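Local coordinates for protein tryptophan halogenase superfamily (Brevundimonas sp. BAL3, PDB 6FRL) that acts as a flavin-dependent halogenase of the tryptophan halogenase superfamily and prefers bromination over chlorination, at residues 196-200 and 201-205; 227-230 and 231-235; 374-377 and 378-381; 362-365 and 366-370. All coordinates share one frame; numbering follows the deposited sequence.

Contact 1 (196-200 and 201-205)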
ATOM      1  N   GLU B 196      -8.630  35.928  16.522  1.00 39.48           N
ATOM      2  CA  GLU B 196      -7.501  36.809  16.717  1.00 40.59           C
ATOM      3  C   GLU B 196      -6.195  36.114  16.316  1.00 45.26           C
ATOM      4  O   GLU B 196      -5.907  34.991  16.767  1.00 44.22           O
ATOM      5  CB  GLU B 196      -7.383  37.248  18.194  1.00 42.28           C
ATOM      6  CG  GLU B 196      -8.698  37.579  18.920  1.00 43.18           C
ATOM      7  CD  GLU B 196      -9.576  38.581  18.212  1.00 41.76           C
ATOM      8  OE1 GLU B 196      -9.016  39.465  17.524  1.00 46.98           O
ATOM      9  OE2 GLU B 196     -10.824  38.491  18.333  1.00 39.84           O
ATOM     10  N   LEU B 197      -5.401  36.811  15.495  1.00 45.63           N
ATOM     11  CA  LEU B 197      -4.177  36.266  14.932  1.00 45.63           C
ATOM     12  C   LEU B 197      -2.981  36.946  15.576  1.00 47.39           C
ATOM     13  O   LEU B 197      -3.042  38.103  15.911  1.00 51.86           O
ATOM     14  CB  LEU B 197      -4.155  36.444  13.415  1.00 45.66           C
ATOM     15  CG  LEU B 197      -5.423  35.994  12.681  1.00 47.11           C
ATOM     16  CD1 LEU B 197      -5.392  36.389  11.213  1.00 47.49           C
ATOM     17  CD2 LEU B 197      -5.638  34.491  12.847  1.00 48.64           C
ATOM     18  N   ARG B 198      -1.909  36.199  15.767  1.00 51.52           N
ATOM     19  CA  ARG B 198      -0.776  36.659  16.518  1.00 51.06           C
ATOM     20  C   ARG B 198       0.219  37.398  15.578  1.00 59.47           C
ATOM     21  O   ARG B 198       0.399  37.008  14.411  1.00 60.27           O
ATOM     22  CB  ARG B 198      -0.215  35.518  17.362  1.00 52.34           C
ATOM     23  CG  ARG B 198       1.065  34.861  16.960  1.00 52.71           C
ATOM     24  CD  ARG B 198       1.215  33.627  17.885  1.00 56.65           C
ATOM     25  NE  ARG B 198       2.278  32.720  17.452  1.00 59.61           N
ATOM     26  CZ  ARG B 198       2.360  31.402  17.666  1.00 57.71           C
ATOM     27  NH1 ARG B 198       3.402  30.741  17.165  1.00 54.00           N
ATOM     28  NH2 ARG B 198       1.427  30.741  18.352  1.00 58.94           N
ATOM     29  N   PRO B 199       0.856  38.478  16.095  1.00 62.06           N
ATOM     30  CA  PRO B 199       1.440  39.475  15.190  1.00 61.00           C
ATOM     31  C   PRO B 199       2.744  39.152  14.430  1.00 68.21           C
ATOM     32  O   PRO B 199       2.949  39.715  13.337  1.00 78.58           O
ATOM     33  CB  PRO B 199       1.627  40.706  16.105  1.00 58.83           C
ATOM     34  CG  PRO B 199       0.851  40.396  17.358  1.00 58.48           C
ATOM     35  CD  PRO B 199       0.954  38.931  17.504  1.00 57.00           C
ATOM     36  N   GLU B 200       3.631  38.305  14.967  1.00 71.78           N
ATOM     37  CA  GLU B 200       4.873  37.945  14.210  1.00 73.65           C
ATOM     38  C   GLU B 200       4.502  36.970  13.067  1.00 72.53           C
ATOM     39  O   GLU B 200       4.783  37.220  11.894  1.00 66.70           O
ATOM     40  CB  GLU B 200       5.977  37.388  15.149  1.00 79.79           C
ATOM     41  CG  GLU B 200       7.299  36.826  14.545  1.00 81.83           C
ATOM     42  CD  GLU B 200       8.305  37.890  14.080  1.00 81.67           C
ATOM     43  OE1 GLU B 200       9.434  37.978  14.631  1.00 75.67           O
ATOM     44  OE2 GLU B 200       7.971  38.641  13.143  1.00 86.08           O
ATOM     45  N   ASP B 201       3.792  35.913  13.459  1.00 65.11           N
ATOM     46  CA  ASP B 201       3.539  34.705  12.686  1.00 57.21           C
ATOM     47  C   ASP B 201       2.276  34.712  11.841  1.00 49.55           C
ATOM     48  O   ASP B 201       2.183  33.954  10.867  1.00 45.92           O
ATOM     49  CB  ASP B 201       3.325  33.579  13.701  1.00 61.05           C
ATOM     50  CG  ASP B 201       4.586  33.064  14.289  1.00 64.52           C
ATOM     51  OD1 ASP B 201       5.647  33.675  14.057  1.00 82.64           O
ATOM     52  OD2 ASP B 201       4.493  32.038  14.978  1.00 65.77           O
ATOM     53  N   GLY B 202       1.265  35.462  12.281  1.00 43.94           N
ATOM     54  CA  GLY B 202      -0.089  35.280  11.783  1.00 42.24           C
ATOM     55  C   GLY B 202      -0.788  33.974  12.217  1.00 40.34           C
ATOM     56  O   GLY B 202      -1.836  33.624  11.667  1.00 39.03           O
ATOM     57  N   PHE B 203      -0.221  33.260  13.200  1.00 37.40           N
ATOM     58  CA  PHE B 203      -0.826  32.034  13.731  1.00 40.34           C
ATOM     59  C   PHE B 203      -2.077  32.433  14.502  1.00 39.87           C
ATOM     60  O   PHE B 203      -2.224  33.605  14.853  1.00 39.92           O
ATOM     61  CB  PHE B 203       0.143  31.263  14.651  1.00 39.22           C
ATOM     62  CG  PHE B 203       1.094  30.332  13.922  1.00 40.75           C
ATOM     63  CD1 PHE B 203       1.732  30.699  12.733  1.00 43.92           C
ATOM     64  CD2 PHE B 203       1.413  29.102  14.470  1.00 46.02           C
ATOM     65  CE1 PHE B 203       2.652  29.847  12.106  1.00 44.27           C
ATOM     66  CE2 PHE B 203       2.325  28.249  13.845  1.00 45.20           C
ATOM     67  CZ  PHE B 203       2.943  28.617  12.660  1.00 44.29           C
ATOM     68  N   VAL B 204      -2.990  31.490  14.744  1.00 40.59           N
ATOM     69  CA  VAL B 204      -4.198  31.791  15.528  1.00 39.81           C
ATOM     70  C   VAL B 204      -3.798  31.880  17.021  1.00 42.41           C
ATOM     71  O   VAL B 204      -3.167  30.957  17.543  1.00 37.26           O
ATOM     72  CB  VAL B 204      -5.290  30.723  15.339  1.00 39.50           C
ATOM     73  CG1 VAL B 204      -6.497  31.025  16.210  1.00 40.16           C
ATOM     74  CG2 VAL B 204      -5.732  30.656  13.891  1.00 39.55           C
ATOM     75  N   ARG B 205      -4.117  33.015  17.667  1.00 45.66           N
ATOM     76  CA  ARG B 205      -3.842  33.231  19.105  1.00 47.11           C
ATOM     77  C   ARG B 205      -5.025  32.768  19.953  1.00 41.35           C
ATOM     78  O   ARG B 205      -4.848  32.024  20.926  1.00 37.22           O
ATOM     79  CB  ARG B 205      -3.506  34.715  19.404  1.00 51.84           C
ATOM     80  CG  ARG B 205      -2.921  34.992  20.816  1.00 52.57           C
ATOM     81  CD  ARG B 205      -2.682  36.488  21.121  1.00 51.70           C
ATOM     82  NE  ARG B 205      -3.915  37.282  20.984  1.00 52.39           N
ATOM     83  CZ  ARG B 205      -4.951  37.291  21.840  1.00 57.11           C
ATOM     84  NH1 ARG B 205      -6.032  38.019  21.559  1.00 55.06           N
ATOM     85  NH2 ARG B 205      -4.947  36.536  22.950  1.00 59.20           N
TER
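The guanidinium of Arg198 has Phe203 CB over the centre of one face, 3.7 Å above the plane, while Asp201 OD2 sits at its edge. The Phe203 ring carries that same OD2 above one face, offset toward the rim; guanidinium and ring planes are 27° apart. The charged pair is a salt bridge, Arg198 NH1 to Asp201 OD2 at 2.8 Å, tilted from both planes and using the anti side of the carboxylate; NE reaches the same oxygen only weakly. Extended from CG to NE, the arginine runs beside Asp201 and Phe203, pointing the same way. A leucine in its place would probably leave the Asp201 carboxylate without its charged mate and strip Phe203 CB of its flat cover. The backbone beneath is a beta hairpin turning through Pro199-Gly202: Arg198 N binds Phe203 O at 2.8 Å, Gly202 N binds Arg198 O at 2.8 Å, and Gly202 takes the positive phi of the last turn residue. Further along, Arg205 N donates to Glu196 O. This hairpin joins strands 192-197 and 204-209 of a three-stranded antiparallel sheet, where Arg205 makes a salt bridge to Glu214 of strand 214-216 and Phe203 rests on the loop at Lys335 and Asn336.

Contact 2 (227-230 and 231-235)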
ATOM      1  N   LYS B 227     -18.611  26.793   6.050  1.00 48.26           N
ATOM      2  CA  LYS B 227     -18.042  28.157   5.964  1.00 54.02           C
ATOM      3  C   LYS B 227     -16.531  28.237   6.237  1.00 50.19           C
ATOM      4  O   LYS B 227     -15.816  29.028   5.617  1.00 55.43           O
ATOM      5  CB  LYS B 227     -18.793  29.149   6.866  1.00 60.04           C
ATOM      6  CG  LYS B 227     -18.673  28.844   8.353  1.00 69.03           C
ATOM      7  CD  LYS B 227     -19.830  29.384   9.187  1.00 77.08           C
ATOM      8  CE  LYS B 227     -20.028  28.526  10.438  1.00 80.83           C
ATOM      9  NZ  LYS B 227     -20.996  29.115  11.399  1.00 80.72           N
ATOM     10  N   GLY B 228     -16.040  27.422   7.162  1.00 45.16           N
ATOM     11  CA  GLY B 228     -14.596  27.358   7.443  1.00 38.82           C
ATOM     12  C   GLY B 228     -14.092  28.591   8.146  1.00 36.54           C
ATOM     13  O   GLY B 228     -13.328  29.359   7.594  1.00 31.75           O
ATOM     14  N   LEU B 229     -14.504  28.731   9.392  1.00 39.01           N
ATOM     15  CA  LEU B 229     -14.330  29.954  10.200  1.00 37.35           C
ATOM     16  C   LEU B 229     -12.880  30.287  10.457  1.00 34.61           C
ATOM     17  O   LEU B 229     -12.516  31.464  10.511  1.00 32.69           O
ATOM     18  CB  LEU B 229     -15.025  29.796  11.570  1.00 41.56           C
ATOM     19  CG  LEU B 229     -15.454  31.086  12.265  1.00 47.78           C
ATOM     20  CD1 LEU B 229     -16.868  31.365  11.783  1.00 49.61           C
ATOM     21  CD2 LEU B 229     -15.424  31.030  13.787  1.00 48.79           C
ATOM     22  N   VAL B 230     -12.062  29.263  10.682  1.00 33.11           N
ATOM     23  CA  VAL B 230     -10.648  29.491  10.941  1.00 34.94           C
ATOM     24  C   VAL B 230      -9.789  29.210   9.699  1.00 36.60           C
ATOM     25  O   VAL B 230      -8.999  30.053   9.299  1.00 36.86           O
ATOM     26  CB  VAL B 230     -10.144  28.672  12.139  1.00 38.26           C
ATOM     27  CG1 VAL B 230      -8.758  29.153  12.590  1.00 36.31           C
ATOM     28  CG2 VAL B 230     -11.124  28.781  13.292  1.00 38.93           C
ATOM     29  N   ILE B 231      -9.941  28.035   9.092  1.00 34.36           N
ATOM     30  CA  ILE B 231      -9.116  27.654   7.936  1.00 30.19           C
ATOM     31  C   ILE B 231      -9.374  28.602   6.755  1.00 30.49           C
ATOM     32  O   ILE B 231      -8.441  28.971   6.045  1.00 31.32           O
ATOM     33  CB  ILE B 231      -9.331  26.151   7.535  1.00 26.48           C
ATOM     34  CG1 ILE B 231      -8.192  25.620   6.643  1.00 24.67           C
ATOM     35  CG2 ILE B 231     -10.676  25.928   6.879  1.00 23.77           C
ATOM     36  CD1 ILE B 231      -6.843  25.480   7.330  1.00 24.29           C
ATOM     37  N   GLY B 232     -10.625  29.032   6.587  1.00 31.38           N
ATOM     38  CA  GLY B 232     -11.050  29.825   5.422  1.00 32.90           C
ATOM     39  C   GLY B 232     -11.105  31.319   5.655  1.00 34.00           C
ATOM     40  O   GLY B 232     -10.388  32.045   4.990  1.00 39.62           O
ATOM     41  N   GLU B 233     -11.954  31.765   6.592  1.00 36.45           N
ATOM     42  CA  GLU B 233     -12.204  33.196   6.859  1.00 38.12           C
ATOM     43  C   GLU B 233     -11.026  33.842   7.556  1.00 36.72           C
ATOM     44  O   GLU B 233     -10.518  34.835   7.098  1.00 37.16           O
ATOM     45  CB  GLU B 233     -13.479  33.427   7.681  1.00 41.12           C
ATOM     46  CG  GLU B 233     -14.796  33.199   6.926  1.00 47.14           C
ATOM     47  CD  GLU B 233     -16.053  33.388   7.818  1.00 57.36           C
ATOM     48  OE1 GLU B 233     -15.954  33.545   9.070  1.00 64.06           O
ATOM     49  OE2 GLU B 233     -17.174  33.372   7.269  1.00 57.49           O
ATOM     50  N   ALA B 234     -10.567  33.259   8.644  1.00 36.33           N
ATOM     51  CA  ALA B 234      -9.429  33.811   9.384  1.00 33.72           C
ATOM     52  C   ALA B 234      -8.088  33.699   8.656  1.00 35.67           C
ATOM     53  O   ALA B 234      -7.340  34.676   8.593  1.00 41.57           O
ATOM     54  CB  ALA B 234      -9.326  33.147  10.761  1.00 34.83           C
ATOM     55  N   LEU B 235      -7.769  32.494   8.150  1.00 36.36           N
ATOM     56  CA  LEU B 235      -6.444  32.175   7.544  1.00 33.37           C
ATOM     57  C   LEU B 235      -6.392  32.293   6.010  1.00 33.20           C
ATOM     58  O   LEU B 235      -5.322  32.151   5.416  1.00 37.10           O
ATOM     59  CB  LEU B 235      -5.992  30.777   7.960  1.00 29.68           C
ATOM     60  CG  LEU B 235      -5.673  30.666   9.451  1.00 30.00           C
ATOM     61  CD1 LEU B 235      -5.370  29.230   9.831  1.00 30.02           C
ATOM     62  CD2 LEU B 235      -4.539  31.603   9.890  1.00 29.71           C
TER
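Two amides grip Gly228 O: Gly232 N at 2.9 Å and Glu233 N, also at 2.9 Å. They come from different directions, Gly232 N standing 41° above the carbonyl plane and Glu233 N approaching much more nearly head-on. The second is a bond to the fifth residue on, and the pattern carries forward, with Ala234 N reaching Leu229 O at 3.2 Å and Leu235 N reaching Val230 O at 3.0 Å, so this short helix winds in wider pi-type turns. Gly232, lacking a side chain, lets the chain pass close to the Gly228 carbonyl. On the outer side, Glu233 extends beyond CG and lays OE1 against Leu229 CD1, 3.6 Å away, the two side chains crossing at a slant. Val230 turns CG1 anti to its own N (chi1 -167°), which brings that methyl within 4.4 Å of Ala234 CB. Gly228 is the N-cap, and ahead of it in the chain Asp222 OD2, at the end of strand 219-222, accepts from both Val230 N and Ile231 N. Helix 229-234 thus follows strand 219-222 of the mixed sheet after a short loop; Val230 and Leu235 pack on Cys337 of strand 337-339, Ile231 on Ala339, and Leu229 and Ala234 on strand 192-197.

Contact 3 (374-377 and 378-381)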
ATOM      1  N   PHE B 374       5.602  23.718  14.675  1.00 33.57           N
ATOM      2  CA  PHE B 374       4.803  23.449  13.472  1.00 30.19           C
ATOM      3  C   PHE B 374       5.680  23.294  12.216  1.00 26.21           C
ATOM      4  O   PHE B 374       5.518  23.997  11.191  1.00 24.19           O
ATOM      5  CB  PHE B 374       3.699  24.518  13.317  1.00 31.81           C
ATOM      6  CG  PHE B 374       2.544  24.329  14.259  1.00 32.77           C
ATOM      7  CD1 PHE B 374       2.563  24.907  15.539  1.00 32.46           C
ATOM      8  CD2 PHE B 374       1.441  23.544  13.889  1.00 32.05           C
ATOM      9  CE1 PHE B 374       1.507  24.719  16.428  1.00 31.66           C
ATOM     10  CE2 PHE B 374       0.378  23.347  14.772  1.00 32.45           C
ATOM     11  CZ  PHE B 374       0.422  23.933  16.055  1.00 33.96           C
ATOM     12  N   ALA B 375       6.613  22.349  12.321  1.00 23.58           N
ATOM     13  CA  ALA B 375       7.565  22.046  11.264  1.00 24.35           C
ATOM     14  C   ALA B 375       6.874  21.818   9.911  1.00 26.57           C
ATOM     15  O   ALA B 375       5.923  21.032   9.794  1.00 29.01           O
ATOM     16  CB  ALA B 375       8.379  20.848  11.649  1.00 24.09           C
ATOM     17  N   GLN B 376       7.362  22.523   8.897  1.00 28.66           N
ATOM     18  CA  GLN B 376       6.736  22.577   7.576  1.00 27.45           C
ATOM     19  C   GLN B 376       6.562  21.209   6.925  1.00 26.08           C
ATOM     20  O   GLN B 376       5.537  20.991   6.290  1.00 24.77           O
ATOM     21  CB  GLN B 376       7.500  23.546   6.620  1.00 26.35           C
ATOM     22  CG  GLN B 376       6.772  23.924   5.318  1.00 25.60           C
ATOM     23  CD  GLN B 376       5.382  24.506   5.514  1.00 24.79           C
ATOM     24  OE1 GLN B 376       5.236  25.480   6.195  1.00 29.04           O
ATOM     25  NE2 GLN B 376       4.367  23.912   4.908  1.00 24.89           N
ATOM     26  N   PRO B 377       7.537  20.283   7.097  1.00 27.33           N
ATOM     27  CA  PRO B 377       7.348  18.931   6.483  1.00 27.19           C
ATOM     28  C   PRO B 377       6.118  18.140   7.001  1.00 29.23           C
ATOM     29  O   PRO B 377       5.499  17.362   6.261  1.00 28.84           O
ATOM     30  CB  PRO B 377       8.652  18.221   6.821  1.00 26.94           C
ATOM     31  CG  PRO B 377       9.663  19.330   7.049  1.00 25.35           C
ATOM     32  CD  PRO B 377       8.903  20.461   7.644  1.00 25.37           C
ATOM     33  N   ILE B 378       5.757  18.361   8.260  1.00 30.64           N
ATOM     34  CA  ILE B 378       4.571  17.749   8.835  1.00 30.47           C
ATOM     35  C   ILE B 378       3.323  18.273   8.157  1.00 29.61           C
ATOM     36  O   ILE B 378       2.448  17.504   7.761  1.00 30.75           O
ATOM     37  CB  ILE B 378       4.479  18.011  10.360  1.00 32.29           C
ATOM     38  CG1 ILE B 378       5.664  17.348  11.077  1.00 32.92           C
ATOM     39  CG2 ILE B 378       3.175  17.440  10.911  1.00 31.55           C
ATOM     40  CD1 ILE B 378       5.724  17.626  12.559  1.00 33.72           C
ATOM     41  N   LEU B 379       3.218  19.589   8.035  1.00 29.71           N
ATOM     42  CA  LEU B 379       2.072  20.161   7.316  1.00 29.43           C
ATOM     43  C   LEU B 379       2.020  19.608   5.875  1.00 29.70           C
ATOM     44  O   LEU B 379       0.958  19.176   5.398  1.00 27.71           O
ATOM     45  CB  LEU B 379       2.118  21.680   7.298  1.00 29.04           C
ATOM     46  CG  LEU B 379       1.574  22.362   8.554  1.00 30.27           C
ATOM     47  CD1 LEU B 379       2.385  22.026   9.790  1.00 30.58           C
ATOM     48  CD2 LEU B 379       1.577  23.881   8.341  1.00 31.55           C
ATOM     49  N   ASP B 380       3.171  19.603   5.199  1.00 30.07           N
ATOM     50  CA  ASP B 380       3.220  19.213   3.786  1.00 29.45           C
ATOM     51  C   ASP B 380       2.741  17.779   3.581  1.00 31.49           C
ATOM     52  O   ASP B 380       1.913  17.536   2.714  1.00 38.32           O
ATOM     53  CB  ASP B 380       4.618  19.403   3.190  1.00 27.69           C
ATOM     54  CG  ASP B 380       4.985  20.879   2.974  1.00 26.70           C
ATOM     55  OD1 ASP B 380       4.144  21.810   3.129  1.00 25.63           O
ATOM     56  OD2 ASP B 380       6.151  21.107   2.646  1.00 24.77           O
ATOM     57  N   GLU B 381       3.241  16.847   4.384  1.00 30.96           N
ATOM     58  CA  GLU B 381       2.778  15.460   4.325  1.00 31.47           C
ATOM     59  C   GLU B 381       1.272  15.323   4.623  1.00 29.55           C
ATOM     60  O   GLU B 381       0.575  14.662   3.891  1.00 30.04           O
ATOM     61  CB  GLU B 381       3.602  14.573   5.285  1.00 33.90           C
ATOM     62  CG  GLU B 381       3.280  13.074   5.262  1.00 35.55           C
ATOM     63  CD  GLU B 381       3.537  12.393   3.906  1.00 38.75           C
ATOM     64  OE1 GLU B 381       2.972  11.282   3.728  1.00 36.22           O
ATOM     65  OE2 GLU B 381       4.226  12.989   3.015  1.00 36.53           O
TER
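Gln376 folds its amide across to Asp380, one turn ahead, and NE2 meets OD1 of Asp380 at 2.8 Å. The bend at chi2 (55°) is what swings the amide forward from a CG that stands anti to the backbone N. Seen from the glutamine the bond is nearly flat, since the oxygen lies close to the amide plane; seen from the aspartate it is not, because NE2 comes from above the carboxylate, and the two planes are 46° apart. Underneath, Asp380 N donates to Gln376 O at 3.0 Å, so one residue pair is tied by both backbone and side chain. This is the first turn of helix 376-402, with Ala375 as N-cap. The Ala375 carbonyl accepts a weak bond from Ile378 N. Pro377, second in the helix, has no N-H to offer, but its carbonyl receives Glu381 N at 3.0 Å in an almost straight bond. On the inner side Leu379 CD1 comes to the edge of the Phe374 ring, 4.5 Å from CD2, and lies 3.7 Å from Ala375 O. Phe374, Ile378 and Leu379 all pack on Trp333. Along the opening of the helix the second subunit closes in, its Ala433 against Ala375, Ala429 against Pro377 and Arg434 against Ile378.

Contact 4 (362-365 and 366-370)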
ATOM      1  N   ILE B 362      -8.629  12.381  11.563  1.00 26.55           N
ATOM      2  CA  ILE B 362      -8.221  12.184  12.948  1.00 27.35           C
ATOM      3  C   ILE B 362      -7.041  11.244  13.077  1.00 28.66           C
ATOM      4  O   ILE B 362      -6.129  11.520  13.836  1.00 29.21           O
ATOM      5  CB  ILE B 362      -9.395  11.699  13.817  1.00 26.65           C
ATOM      6  CG1 ILE B 362     -10.389  12.842  14.014  1.00 26.53           C
ATOM      7  CG2 ILE B 362      -8.920  11.213  15.185  1.00 26.35           C
ATOM      8  CD1 ILE B 362     -11.810  12.364  14.251  1.00 27.00           C
ATOM      9  N   GLU B 363      -7.062  10.119  12.377  1.00 32.02           N
ATOM     10  CA  GLU B 363      -5.932   9.163  12.435  1.00 32.78           C
ATOM     11  C   GLU B 363      -4.657   9.873  11.978  1.00 29.74           C
ATOM     12  O   GLU B 363      -3.605   9.762  12.632  1.00 28.11           O
ATOM     13  CB  GLU B 363      -6.200   7.889  11.601  1.00 35.64           C
ATOM     14  CG  GLU B 363      -5.057   6.824  11.579  1.00 41.89           C
ATOM     15  CD  GLU B 363      -4.273   6.558  12.925  1.00 49.78           C
ATOM     16  OE1 GLU B 363      -4.846   6.011  13.913  1.00 60.00           O
ATOM     17  OE2 GLU B 363      -3.051   6.917  13.011  1.00 44.16           O
ATOM     18  N   ARG B 364      -4.777  10.648  10.908  1.00 27.35           N
ATOM     19  CA  ARG B 364      -3.658  11.381  10.331  1.00 29.53           C
ATOM     20  C   ARG B 364      -3.104  12.465  11.301  1.00 28.55           C
ATOM     21  O   ARG B 364      -1.884  12.605  11.432  1.00 30.08           O
ATOM     22  CB  ARG B 364      -4.097  11.953   8.985  1.00 30.06           C
ATOM     23  CG  ARG B 364      -3.017  12.497   8.100  1.00 32.88           C
ATOM     24  CD  ARG B 364      -3.611  12.897   6.743  1.00 37.17           C
ATOM     25  NE  ARG B 364      -3.935  11.705   5.948  1.00 37.38           N
ATOM     26  CZ  ARG B 364      -5.139  11.344   5.500  1.00 38.01           C
ATOM     27  NH1 ARG B 364      -6.224  12.092   5.700  1.00 37.03           N
ATOM     28  NH2 ARG B 364      -5.244  10.210   4.792  1.00 41.95           N
ATOM     29  N   LEU B 365      -3.991  13.177  11.988  1.00 26.55           N
ATOM     30  CA  LEU B 365      -3.602  14.177  12.976  1.00 28.33           C
ATOM     31  C   LEU B 365      -2.787  13.565  14.101  1.00 31.34           C
ATOM     32  O   LEU B 365      -1.751  14.128  14.495  1.00 29.87           O
ATOM     33  CB  LEU B 365      -4.832  14.884  13.580  1.00 28.53           C
ATOM     34  CG  LEU B 365      -4.581  15.881  14.716  1.00 29.45           C
ATOM     35  CD1 LEU B 365      -3.495  16.880  14.371  1.00 30.04           C
ATOM     36  CD2 LEU B 365      -5.862  16.593  15.070  1.00 31.20           C
ATOM     37  N   LYS B 366      -3.271  12.438  14.631  1.00 31.22           N
ATOM     38  CA  LYS B 366      -2.506  11.665  15.627  1.00 31.74           C
ATOM     39  C   LYS B 366      -1.148  11.157  15.104  1.00 29.52           C
ATOM     40  O   LYS B 366      -0.125  11.331  15.765  1.00 32.14           O
ATOM     41  CB  LYS B 366      -3.341  10.500  16.172  1.00 31.73           C
ATOM     42  CG  LYS B 366      -4.556  10.964  16.982  1.00 32.19           C
ATOM     43  CD  LYS B 366      -5.218   9.841  17.774  1.00 35.18           C
ATOM     44  CE  LYS B 366      -5.992   8.888  16.873  1.00 35.59           C
ATOM     45  NZ  LYS B 366      -6.431   7.705  17.652  1.00 35.33           N
ATOM     46  N   ALA B 367      -1.124  10.560  13.918  1.00 29.32           N
ATOM     47  CA  ALA B 367       0.151  10.052  13.339  1.00 29.17           C
ATOM     48  C   ALA B 367       1.204  11.172  13.069  1.00 28.91           C
ATOM     49  O   ALA B 367       2.414  10.930  13.122  1.00 29.09           O
ATOM     50  CB  ALA B 367      -0.138   9.243  12.061  1.00 28.22           C
ATOM     51  N   LEU B 368       0.721  12.383  12.782  1.00 29.51           N
ATOM     52  CA  LEU B 368       1.573  13.537  12.497  1.00 30.88           C
ATOM     53  C   LEU B 368       1.393  14.641  13.526  1.00 32.00           C
ATOM     54  O   LEU B 368       1.698  15.793  13.222  1.00 39.51           O
ATOM     55  CB  LEU B 368       1.298  14.080  11.074  1.00 30.05           C
ATOM     56  CG  LEU B 368       1.498  13.106   9.908  1.00 30.22           C
ATOM     57  CD1 LEU B 368       0.892  13.630   8.612  1.00 28.54           C
ATOM     58  CD2 LEU B 368       2.972  12.798   9.697  1.00 29.23           C
ATOM     59  N   PHE B 369       0.937  14.318  14.742  1.00 31.63           N
ATOM     60  CA  PHE B 369       0.708  15.359  15.784  1.00 30.27           C
ATOM     61  C   PHE B 369       1.924  16.254  15.959  1.00 29.02           C
ATOM     62  O   PHE B 369       3.038  15.759  16.088  1.00 28.67           O
ATOM     63  CB  PHE B 369       0.288  14.793  17.159  1.00 26.74           C
ATOM     64  CG  PHE B 369      -0.499  15.775  18.002  1.00 25.23           C
ATOM     65  CD1 PHE B 369      -1.853  15.931  17.810  1.00 24.97           C
ATOM     66  CD2 PHE B 369       0.121  16.531  18.992  1.00 25.57           C
ATOM     67  CE1 PHE B 369      -2.589  16.824  18.573  1.00 25.76           C
ATOM     68  CE2 PHE B 369      -0.597  17.430  19.755  1.00 26.26           C
ATOM     69  CZ  PHE B 369      -1.950  17.593  19.547  1.00 26.19           C
ATOM     70  N   PRO B 370       1.713  17.561  15.925  1.00 29.07           N
ATOM     71  CA  PRO B 370       2.846  18.468  15.913  1.00 31.30           C
ATOM     72  C   PRO B 370       3.291  18.912  17.315  1.00 31.52           C
ATOM     73  O   PRO B 370       2.641  18.592  18.309  1.00 34.62           O
ATOM     74  CB  PRO B 370       2.261  19.684  15.174  1.00 32.65           C
ATOM     75  CG  PRO B 370       0.856  19.753  15.694  1.00 31.18           C
ATOM     76  CD  PRO B 370       0.429  18.299  15.889  1.00 29.43           C
TER
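Leu365 and Phe369 each carry CG anti to the backbone N (chi1 175° and -155°), and with that the leucine and the ring run side by side in the same direction, Leu365 CD1 3.9 Å from Phe369 CD1. Leu365 O lies near the plane of the ring, at its edge, while Pro370 CD sits over one face, offset toward the rim. The backbone is helical as far as Ala367: Lys366 N binds Ile362 O at 3.1 Å, Ala367 N binds Glu363 O at 2.9 Å, and Leu368 N binds Arg364 O at 2.9 Å. There the ladder stops. Leu368 leaves helical angles, and Phe369 N comes close to Leu365 O at a poor angle, keeping instead a weak bond to Lys366 O. Leu368 CD1 lies alongside Arg364 CG, 4.1 Å off, on the face toward helix 376-402, where the arginine head binds Gln385 and makes a salt bridge to Glu389. On the outer face Glu363 bends at chi2 to put OE2 near Ala367 CB; Lys366 NZ stands 4.4 Å from Glu363 OE1, too far for a salt bridge. Two carbonyls of the unwinding end are taken by the second subunit: Ala367 O by its Gln436 and Phe369 O by its Arg434. Helix 354-367 ends here, its chain running on into an extended Phe-Pro step. Ile362 packs on Met25, Thr26 and Ala29 of helix 20-33, which begins in a GxGxxG pattern consistent with a Rossmann-type flavin-binding fold.

Contact 1 touches both contact 2 and contact 3, which stay about 9 Å apart at their nearest atoms; contact 4 joins through contact 3. Contact 1 leans on contact 2, their centres 14 Å apart, with Val204 CG2 3.6 Å from Val230 CG1 and Leu197 CD1 3.7 Å from Ala234 O. Elsewhere on contact 1, Phe203 CE2 touches Phe374 CD1 of contact 3 at 3.8 Å. Contacts 3 and 4 belong to successive helices, with centres 11 Å apart: Ile378 CG2 lies 3.2 Å from Leu368 O, and both contacts face the second subunit. Contact 4 comes near, through Ile362 and without touching, a glycine-rich GxGxxG pattern, which is consistent with flavin binding in this fold.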